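Local coordinates for protein beta sliding clamp (Caulobacter crescentus, PDB 5WCE) that forms a ring-shaped head-to-tail homodimer around DNA that probably tethers DNA polymerases and other proteins to it, making replication processive, at residues Ile268-Asn273 and Gln348-Phe353; Pro300-Leu305 and Val316-Val321; Gly342-Pro347 and Thr360-Pro365. All blocks are in the same frame, centred on the assembly; numbering follows the deposited sequence.

Interaction 1 of 3, residues Ile268-Asn273 and Gln348-Phe353; sequences ILTLDN and QAEFRF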
loop_
_atom_site.group_PDB
_atom_site.type_symbol
_atom_site.label_atom_id
_atom_site.label_comp_id
_atom_site.label_asym_id
_atom_site.label_seq_id
_atom_site.Cartn_x
_atom_site.Cartn_y
_atom_site.Cartn_z
ATOM N N ILE A 268 19.893 35.538 6.853
ATOM C CA ILE A 268 20.327 34.346 6.160
ATOM C C ILE A 268 20.847 33.381 7.178
ATOM O O ILE A 268 21.636 33.754 8.015
ATOM C CB ILE A 268 21.375 34.673 5.092
ATOM C CG1 ILE A 268 20.743 35.679 4.094
ATOM C CG2 ILE A 268 21.850 33.386 4.415
ATOM C CD1 ILE A 268 21.634 36.163 2.995
ATOM N N LEU A 269 20.413 32.124 7.051
ATOM C CA LEU A 269 20.755 31.078 7.972
ATOM C C LEU A 269 21.102 29.808 7.170
ATOM O O LEU A 269 20.393 29.467 6.248
ATOM C CB LEU A 269 19.485 30.894 8.818
ATOM C CG LEU A 269 19.306 29.854 9.870
ATOM C CD1 LEU A 269 18.190 30.351 10.793
ATOM C CD2 LEU A 269 19.064 28.456 9.264
ATOM N N THR A 270 22.149 29.119 7.553
ATOM C CA THR A 270 22.522 27.843 6.950
ATOM C C THR A 270 22.504 26.749 8.005
ATOM O O THR A 270 22.870 26.953 9.195
ATOM C CB THR A 270 23.909 27.906 6.278
ATOM O OG1 THR A 270 23.933 28.967 5.312
ATOM C CG2 THR A 270 24.172 26.641 5.496
ATOM N N LEU A 271 22.065 25.567 7.590
ATOM C CA LEU A 271 21.968 24.472 8.520
ATOM C C LEU A 271 22.260 23.115 7.855
ATOM O O LEU A 271 22.255 22.970 6.598
ATOM C CB LEU A 271 20.617 24.522 9.218
ATOM C CG LEU A 271 19.313 24.496 8.382
ATOM C CD1 LEU A 271 19.095 23.132 7.685
ATOM C CD2 LEU A 271 18.103 24.815 9.236
ATOM N N ASP A 272 22.488 22.138 8.717
ATOM C CA ASP A 272 22.610 20.732 8.333
ATOM C C ASP A 272 21.213 20.200 8.033
ATOM O O ASP A 272 20.400 19.979 8.940
ATOM C CB ASP A 272 23.291 19.945 9.467
ATOM C CG ASP A 272 23.469 18.495 9.161
ATOM O OD1 ASP A 272 22.669 17.848 8.525
ATOM O OD2 ASP A 272 24.425 17.933 9.682
ATOM N N ASN A 273 20.937 19.985 6.746
ATOM C CA ASN A 273 19.596 19.688 6.266
ATOM C C ASN A 273 19.079 18.374 6.794
ATOM O O ASN A 273 17.903 18.268 7.167
ATOM C CB ASN A 273 19.574 19.667 4.748
ATOM C CG ASN A 273 18.193 19.450 4.174
ATOM O OD1 ASN A 273 17.335 20.330 4.300
ATOM N ND2 ASN A 273 17.973 18.292 3.495
ATOM N N GLN A 348 23.845 20.780 3.208
ATOM C CA GLN A 348 23.292 22.018 3.754
ATOM C C GLN A 348 22.053 22.542 3.053
ATOM O O GLN A 348 21.839 22.321 1.874
ATOM C CB GLN A 348 24.317 23.142 3.756
ATOM C CG GLN A 348 25.667 22.744 4.299
ATOM C CD GLN A 348 26.333 23.853 5.079
ATOM O OE1 GLN A 348 26.983 24.763 4.495
ATOM N NE2 GLN A 348 26.202 23.775 6.422
ATOM N N ALA A 349 21.241 23.274 3.808
ATOM C CA ALA A 349 20.188 24.060 3.231
ATOM C C ALA A 349 20.399 25.478 3.740
ATOM O O ALA A 349 20.863 25.688 4.859
ATOM C CB ALA A 349 18.819 23.541 3.602
ATOM N N GLU A 350 20.082 26.423 2.890
ATOM C CA GLU A 350 20.141 27.845 3.221
ATOM C C GLU A 350 18.754 28.423 3.191
ATOM O O GLU A 350 18.025 28.329 2.152
ATOM C CB GLU A 350 21.052 28.617 2.252
ATOM C CG GLU A 350 21.136 30.111 2.497
ATOM C CD GLU A 350 22.036 30.823 1.481
ATOM O OE1 GLU A 350 23.056 30.274 1.122
ATOM O OE2 GLU A 350 21.690 31.920 0.982
ATOM N N PHE A 351 18.402 29.091 4.292
ATOM C CA PHE A 351 17.125 29.763 4.436
ATOM C C PHE A 351 17.358 31.263 4.479
ATOM O O PHE A 351 18.304 31.744 5.165
ATOM C CB PHE A 351 16.451 29.367 5.753
ATOM C CG PHE A 351 15.917 27.989 5.771
ATOM C CD1 PHE A 351 16.805 26.873 5.804
ATOM C CD2 PHE A 351 14.557 27.758 5.809
ATOM C CE1 PHE A 351 16.294 25.583 5.870
ATOM C CE2 PHE A 351 14.069 26.467 5.857
ATOM C CZ PHE A 351 14.940 25.391 5.838
ATOM N N ARG A 352 16.506 31.999 3.780
ATOM C CA ARG A 352 16.516 33.474 3.805
ATOM C C ARG A 352 15.176 34.018 4.281
ATOM O O ARG A 352 14.146 33.857 3.615
ATOM C CB ARG A 352 16.886 34.054 2.449
ATOM C CG ARG A 352 18.159 33.425 1.910
ATOM C CD ARG A 352 18.684 34.183 0.695
ATOM N NE ARG A 352 19.835 33.482 0.145
ATOM C CZ ARG A 352 20.339 33.688 -1.069
ATOM N NH1 ARG A 352 19.811 34.591 -1.893
ATOM N NH2 ARG A 352 21.399 33.000 -1.482
ATOM N N PHE A 353 15.197 34.690 5.423
ATOM C CA PHE A 353 14.002 35.207 6.060
ATOM C C PHE A 353 13.983 36.730 6.012
ATOM O O PHE A 353 15.042 37.373 5.917
ATOM C CB PHE A 353 13.983 34.824 7.560
ATOM C CG PHE A 353 14.072 33.356 7.869
ATOM C CD1 PHE A 353 15.287 32.728 8.039
ATOM C CD2 PHE A 353 12.915 32.603 8.051
ATOM C CE1 PHE A 353 15.364 31.375 8.363
ATOM C CE2 PHE A 353 13.010 31.237 8.384
ATOM C CZ PHE A 353 14.216 30.631 8.543
HETATM O O HOH W 1 24.760 29.077 2.622
#
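E350 OE2 rests 3.7 Å from I268 CG2 across the strand pair, and two nitrogens of R352 grip it from its own strand. R352 NE lies 2.6 Å from E350 OE2 on the anti side of that oxygen, and R352 NH2 comes to it on the syn side at 2.7 Å, tilted 31° out of the carboxylate plane. The oxygen stays close to the guanidinium plane, so the arginine holds it side-on. I268 runs beside R352, pointing the same way, with its CG1 against the arginine CG. The other carboxylate oxygen, E350 OE1, accepts from a water at 2.6 Å that is also hydrogen-bonded to T270 OG1, tying the two strands together. Q348 crosses T270 at about a right angle and lays its carboxamide against T270 CG2.

The other face is apolar. L271 CG, set by chi1 (57°) between its backbone N and carbonyl carbon, lies 4.1 Å from F351 CE1; L271 CD2 touches the same ring atom at 3.9 Å. L269 CD1 meets F353 CE1 equally closely, and F353 stacks edge-to-face with F328. Backbone bonds exchanged by L269 with F351 and by L271 with A349 fix this antiparallel register, with 267-272 the outermost strand of its sheet within the chain. Past its end, N273 sends ND2 to C341 O, while its OD1 is buried 3.6 Å from A349 CB and has no polar partner in the model. With two arginine nitrogens and a water donating to it, the E350 carboxylate is probably kept ionised, on a mixed face opposite an apolar one.

Interaction 2 of 3, residues Pro300-Leu305 and Val316-Val321; sequences PGRITL and VEEVEV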
loop_
_atom_site.group_PDB
_atom_site.type_symbol
_atom_site.label_atom_id
_atom_site.label_comp_id
_atom_site.label_asym_id
_atom_site.label_seq_id
_atom_site.Cartn_x
_atom_site.Cartn_y
_atom_site.Cartn_z
ATOM N N PRO A 300 20.799 33.658 17.379
ATOM C CA PRO A 300 22.156 33.308 17.006
ATOM C C PRO A 300 22.534 31.911 17.434
ATOM O O PRO A 300 22.276 31.491 18.581
ATOM C CB PRO A 300 23.008 34.376 17.722
ATOM C CG PRO A 300 22.116 35.591 17.673
ATOM C CD PRO A 300 20.697 35.061 17.844
ATOM N N GLY A 301 23.097 31.149 16.513
ATOM C CA GLY A 301 23.492 29.774 16.788
ATOM C C GLY A 301 22.453 28.654 16.825
ATOM O O GLY A 301 22.844 27.490 16.921
ATOM N N ARG A 302 21.151 28.958 16.780
ATOM C CA ARG A 302 20.169 27.934 17.170
ATOM C C ARG A 302 18.772 28.178 16.650
ATOM O O ARG A 302 18.278 29.312 16.583
ATOM C CB ARG A 302 20.187 27.838 18.724
ATOM C CG ARG A 302 19.107 27.038 19.363
ATOM C CD ARG A 302 19.233 26.987 20.886
ATOM N NE ARG A 302 20.479 26.380 21.311
ATOM C CZ ARG A 302 20.894 26.332 22.573
ATOM N NH1 ARG A 302 20.147 26.837 23.546
ATOM N NH2 ARG A 302 22.057 25.742 22.858
ATOM N N ILE A 303 18.109 27.079 16.313
ATOM C CA ILE A 303 16.665 27.075 16.131
ATOM C C ILE A 303 16.097 26.151 17.168
ATOM O O ILE A 303 16.524 24.983 17.259
ATOM C CB ILE A 303 16.249 26.603 14.737
ATOM C CG1 ILE A 303 16.805 27.530 13.687
ATOM C CG2 ILE A 303 14.711 26.550 14.641
ATOM C CD1 ILE A 303 16.457 27.152 12.284
ATOM N N THR A 304 15.143 26.648 17.945
ATOM C CA THR A 304 14.379 25.781 18.852
ATOM C C THR A 304 13.043 25.479 18.151
ATOM O O THR A 304 12.304 26.405 17.819
ATOM C CB THR A 304 14.201 26.484 20.208
ATOM O OG1 THR A 304 15.499 26.636 20.765
ATOM C CG2 THR A 304 13.385 25.649 21.189
ATOM N N LEU A 305 12.778 24.218 17.900
ATOM C CA LEU A 305 11.560 23.779 17.260
ATOM C C LEU A 305 10.528 23.396 18.290
ATOM O O LEU A 305 10.834 22.610 19.197
ATOM C CB LEU A 305 11.838 22.558 16.350
ATOM C CG LEU A 305 12.810 22.780 15.198
ATOM C CD1 LEU A 305 13.234 21.393 14.655
ATOM C CD2 LEU A 305 12.156 23.678 14.146
ATOM N N VAL A 316 9.575 19.623 21.862
ATOM C CA VAL A 316 10.620 20.607 21.597
ATOM C C VAL A 316 11.949 19.964 21.234
ATOM O O VAL A 316 12.376 19.004 21.913
ATOM C CB VAL A 316 10.829 21.463 22.832
ATOM C CG1 VAL A 316 11.818 22.590 22.616
ATOM C CG2 VAL A 316 9.498 22.038 23.240
ATOM N N GLU A 317 12.645 20.552 20.253
ATOM C CA GLU A 317 14.031 20.173 19.955
ATOM C C GLU A 317 14.876 21.353 19.546
ATOM O O GLU A 317 14.418 22.183 18.735
ATOM C CB GLU A 317 14.098 19.052 18.892
ATOM C CG GLU A 317 15.502 18.609 18.549
ATOM C CD GLU A 317 15.571 17.253 17.906
ATOM O OE1 GLU A 317 14.544 16.542 17.835
ATOM O OE2 GLU A 317 16.687 16.861 17.481
ATOM N N GLU A 318 16.096 21.441 20.108
ATOM C CA GLU A 318 17.064 22.483 19.691
ATOM C C GLU A 318 17.995 21.924 18.630
ATOM O O GLU A 318 18.454 20.781 18.715
ATOM C CB GLU A 318 17.885 22.983 20.851
ATOM C CG GLU A 318 17.039 23.455 22.014
ATOM C CD GLU A 318 17.843 23.806 23.258
ATOM O OE1 GLU A 318 19.029 23.415 23.356
ATOM O OE2 GLU A 318 17.257 24.469 24.141
ATOM N N VAL A 319 18.224 22.728 17.602
ATOM C CA VAL A 319 19.146 22.392 16.501
ATOM C C VAL A 319 20.132 23.551 16.348
ATOM O O VAL A 319 19.726 24.712 16.242
ATOM C CB VAL A 319 18.405 22.180 15.174
ATOM C CG1 VAL A 319 19.430 21.845 14.081
ATOM C CG2 VAL A 319 17.374 21.054 15.308
ATOM N N GLU A 320 21.418 23.232 16.390
ATOM C CA GLU A 320 22.469 24.237 16.148
ATOM C C GLU A 320 22.454 24.645 14.651
ATOM O O GLU A 320 22.294 23.811 13.774
ATOM C CB GLU A 320 23.862 23.717 16.596
ATOM C CG GLU A 320 23.828 23.183 18.048
ATOM C CD GLU A 320 23.313 24.257 19.021
ATOM O OE1 GLU A 320 23.779 25.426 18.880
ATOM O OE2 GLU A 320 22.418 23.982 19.895
ATOM N N VAL A 321 22.522 25.928 14.392
ATOM C CA VAL A 321 22.516 26.438 13.012
ATOM C C VAL A 321 23.532 27.573 12.935
ATOM O O VAL A 321 23.988 28.069 13.956
ATOM C CB VAL A 321 21.140 26.917 12.506
ATOM C CG1 VAL A 321 20.093 25.810 12.633
ATOM C CG2 VAL A 321 20.712 28.203 13.232
HETATM O O HOH W 2 15.799 26.523 23.406
#
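E318 OE1 sits over the centre of the R302 guanidinium, 3.5 Å above its plane, with carboxylate and guanidinium stacked 21° apart. No N-H points at this oxygen, so the long salt bridge rests on charge alone. E320 OE2 approaches the same guanidinium at its edge, near the plane, where the bonds from NE and NH2 are weak and the oxygen's position is less sure. A bend at chi3 (-61°) turns R302 NE toward E320 OE2, leaving E318 over the face. E318 OE1 and, with the same doubt about its place, E320 OE2 also form salt bridges with R111 of the second subunit, which packs on R302.

E318 OE2 accepts from a water, 2.6 Å away, that is also hydrogen-bonded to T304 OG1. Beneath this polar face, I303 CG1 meets V321 CG1 at 3.9 Å, the two side chains crossing at about a right angle, and L305 CD1 approaches V319 CG2. I303 and L305 also pack on strand 293-299.

Paired backbone bonds join I303 to V319 and L305 to E317. At the open end, V321 N donates to G301 O over a distance of 3.0 Å, coming from well above the carbonyl plane. V316 and E317 pair antiparallel with a strand of the second subunit, so the sheet runs on into that subunit. This is a beta hairpin that contributes its outer strand, 314-320, to the head-to-tail dimer interface of the processivity ring.

Interaction 3 of 3, residues Gly342-Pro347 and Thr360-Pro365; sequences GQIAGP and TLVVDP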
loop_
_atom_site.group_PDB
_atom_site.type_symbol
_atom_site.label_atom_id
_atom_site.label_comp_id
_atom_site.label_asym_id
_atom_site.label_seq_id
_atom_site.Cartn_x
_atom_site.Cartn_y
_atom_site.Cartn_z
ATOM N N GLY A 342 13.349 17.589 1.779
ATOM C CA GLY A 342 13.396 16.396 0.887
ATOM C C GLY A 342 13.929 16.637 -0.513
ATOM O O GLY A 342 14.318 15.702 -1.172
ATOM N N GLN A 343 13.936 17.882 -0.983
ATOM C CA GLN A 343 14.458 18.240 -2.304
ATOM C C GLN A 343 15.896 18.660 -2.294
ATOM O O GLN A 343 16.527 18.637 -3.323
ATOM C CB GLN A 343 13.618 19.362 -2.931
ATOM C CG GLN A 343 12.196 18.941 -3.222
ATOM C CD GLN A 343 12.139 17.805 -4.226
ATOM O OE1 GLN A 343 12.992 17.700 -5.121
ATOM N NE2 GLN A 343 11.198 16.903 -4.026
ATOM N N ILE A 344 16.424 19.000 -1.139
ATOM C CA ILE A 344 17.761 19.540 -1.047
ATOM C C ILE A 344 18.740 18.401 -1.353
ATOM O O ILE A 344 18.628 17.312 -0.782
ATOM C CB ILE A 344 17.980 20.120 0.373
ATOM C CG1 ILE A 344 17.064 21.346 0.586
ATOM C CG2 ILE A 344 19.426 20.438 0.644
ATOM C CD1 ILE A 344 17.227 22.509 -0.355
ATOM N N ALA A 345 19.694 18.659 -2.255
ATOM C CA ALA A 345 20.522 17.588 -2.851
ATOM C C ALA A 345 21.816 17.310 -2.082
ATOM O O ALA A 345 22.482 16.321 -2.363
ATOM C CB ALA A 345 20.844 17.946 -4.308
ATOM N N GLY A 346 22.239 18.225 -1.195
ATOM C CA GLY A 346 23.488 18.063 -0.459
ATOM C C GLY A 346 23.304 18.191 1.034
ATOM O O GLY A 346 22.190 18.250 1.497
ATOM N N PRO A 347 24.403 18.361 1.776
ATOM C CA PRO A 347 24.244 18.344 3.228
ATOM C C PRO A 347 23.663 19.627 3.838
ATOM O O PRO A 347 23.093 19.541 4.909
ATOM C CB PRO A 347 25.658 18.077 3.746
ATOM C CG PRO A 347 26.553 18.560 2.657
ATOM C CD PRO A 347 25.811 18.242 1.376
ATOM N N THR A 360 9.454 33.005 2.898
ATOM C CA THR A 360 10.771 32.594 3.190
ATOM C C THR A 360 11.319 31.849 1.980
ATOM O O THR A 360 10.650 31.035 1.437
ATOM C CB THR A 360 10.757 31.679 4.442
ATOM O OG1 THR A 360 10.324 32.446 5.577
ATOM C CG2 THR A 360 12.080 31.142 4.756
ATOM N N LEU A 361 12.565 32.132 1.611
ATOM C CA LEU A 361 13.245 31.491 0.475
ATOM C C LEU A 361 14.127 30.403 1.035
ATOM O O LEU A 361 14.807 30.597 2.066
ATOM C CB LEU A 361 14.133 32.509 -0.260
ATOM C CG LEU A 361 14.813 32.072 -1.531
ATOM C CD1 LEU A 361 13.728 31.819 -2.549
ATOM C CD2 LEU A 361 15.757 33.128 -2.103
ATOM N N VAL A 362 14.125 29.249 0.384
ATOM C CA VAL A 362 15.080 28.197 0.693
ATOM C C VAL A 362 15.859 27.911 -0.578
ATOM O O VAL A 362 15.247 27.705 -1.672
ATOM C CB VAL A 362 14.383 26.918 1.173
ATOM C CG1 VAL A 362 15.408 25.910 1.663
ATOM C CG2 VAL A 362 13.384 27.255 2.279
ATOM N N VAL A 363 17.173 27.945 -0.469
ATOM C CA VAL A 363 18.040 27.679 -1.605
ATOM C C VAL A 363 18.939 26.494 -1.302
ATOM O O VAL A 363 19.211 26.176 -0.143
ATOM C CB VAL A 363 18.846 28.884 -2.100
ATOM C CG1 VAL A 363 17.943 30.019 -2.620
ATOM C CG2 VAL A 363 19.782 29.397 -1.098
ATOM N N ASP A 364 19.373 25.835 -2.368
ATOM C CA ASP A 364 20.152 24.624 -2.290
ATOM C C ASP A 364 21.568 24.984 -2.745
ATOM O O ASP A 364 21.788 25.237 -3.951
ATOM C CB ASP A 364 19.601 23.542 -3.212
ATOM C CG ASP A 364 20.339 22.236 -3.066
ATOM O OD1 ASP A 364 21.524 22.250 -2.599
ATOM O OD2 ASP A 364 19.767 21.182 -3.443
ATOM N N PRO A 365 22.551 24.971 -1.815
ATOM C CA PRO A 365 23.922 25.359 -2.233
ATOM C C PRO A 365 24.569 24.489 -3.331
ATOM O O PRO A 365 25.523 24.958 -3.957
ATOM C CB PRO A 365 24.736 25.295 -0.922
ATOM C CG PRO A 365 23.707 25.438 0.175
ATOM C CD PRO A 365 22.470 24.753 -0.357
HETATM O O HOH W 3 17.492 20.741 -4.712
#
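I344 and D364 make the close-packed half of this small contact, their side chains sliding past each other in opposite directions. I344 CD1, brought round by chi2 of -59°, lies 3.9 Å from D364 CB and somewhat more loosely against V362 CG1, at 4.4 Å. The aspartate's stem thus has an aliphatic neighbour, while its carboxylate reaches on to the backbone, its CG anti to the D364 N (chi1 -176°). There A345 N donates to D364 OD2 at 2.8 Å, arriving on the syn side and 32° out of the carboxylate plane.

On the looser side stands the exposed A345, whose CB only brushes D364 OD2 at 3.5 Å. A water links D364 OD2 to Q343 O, which do not bond directly: it donates to both, lying 2.6 Å from D364 OD2 and 2.7 Å from Q343 O. The second carboxylate oxygen, D364 OD1, accepts from V366 N, two residues on. One buried aspartate thereby collects two backbone N-H groups and a water, donors that suit an ionised carboxylate and probably help to keep it so.

How the interactions relate
All three contacts lie in the C-terminal domain. Interactions 1 and 3 share one antiparallel sheet: strand 348-353 runs between 267-272 and 360-364, bonding E350 and R352 to V363 and L361. Their centres are 8 Å apart, and along the chain their segments alternate. Interaction 2 comes between the two halves of interaction 1 in sequence and belongs to another sheet, four strands within the chain, its centre 12 Å away. The two meet where V321 packs on L269 and L271, and I303 on L269. Interactions 2 and 3 do not touch, their nearest atoms about 10 Å apart. The subunit interface at interaction 2 is thus joined through interaction 1 to the sheet that continues through strands 370-374 and 188-195.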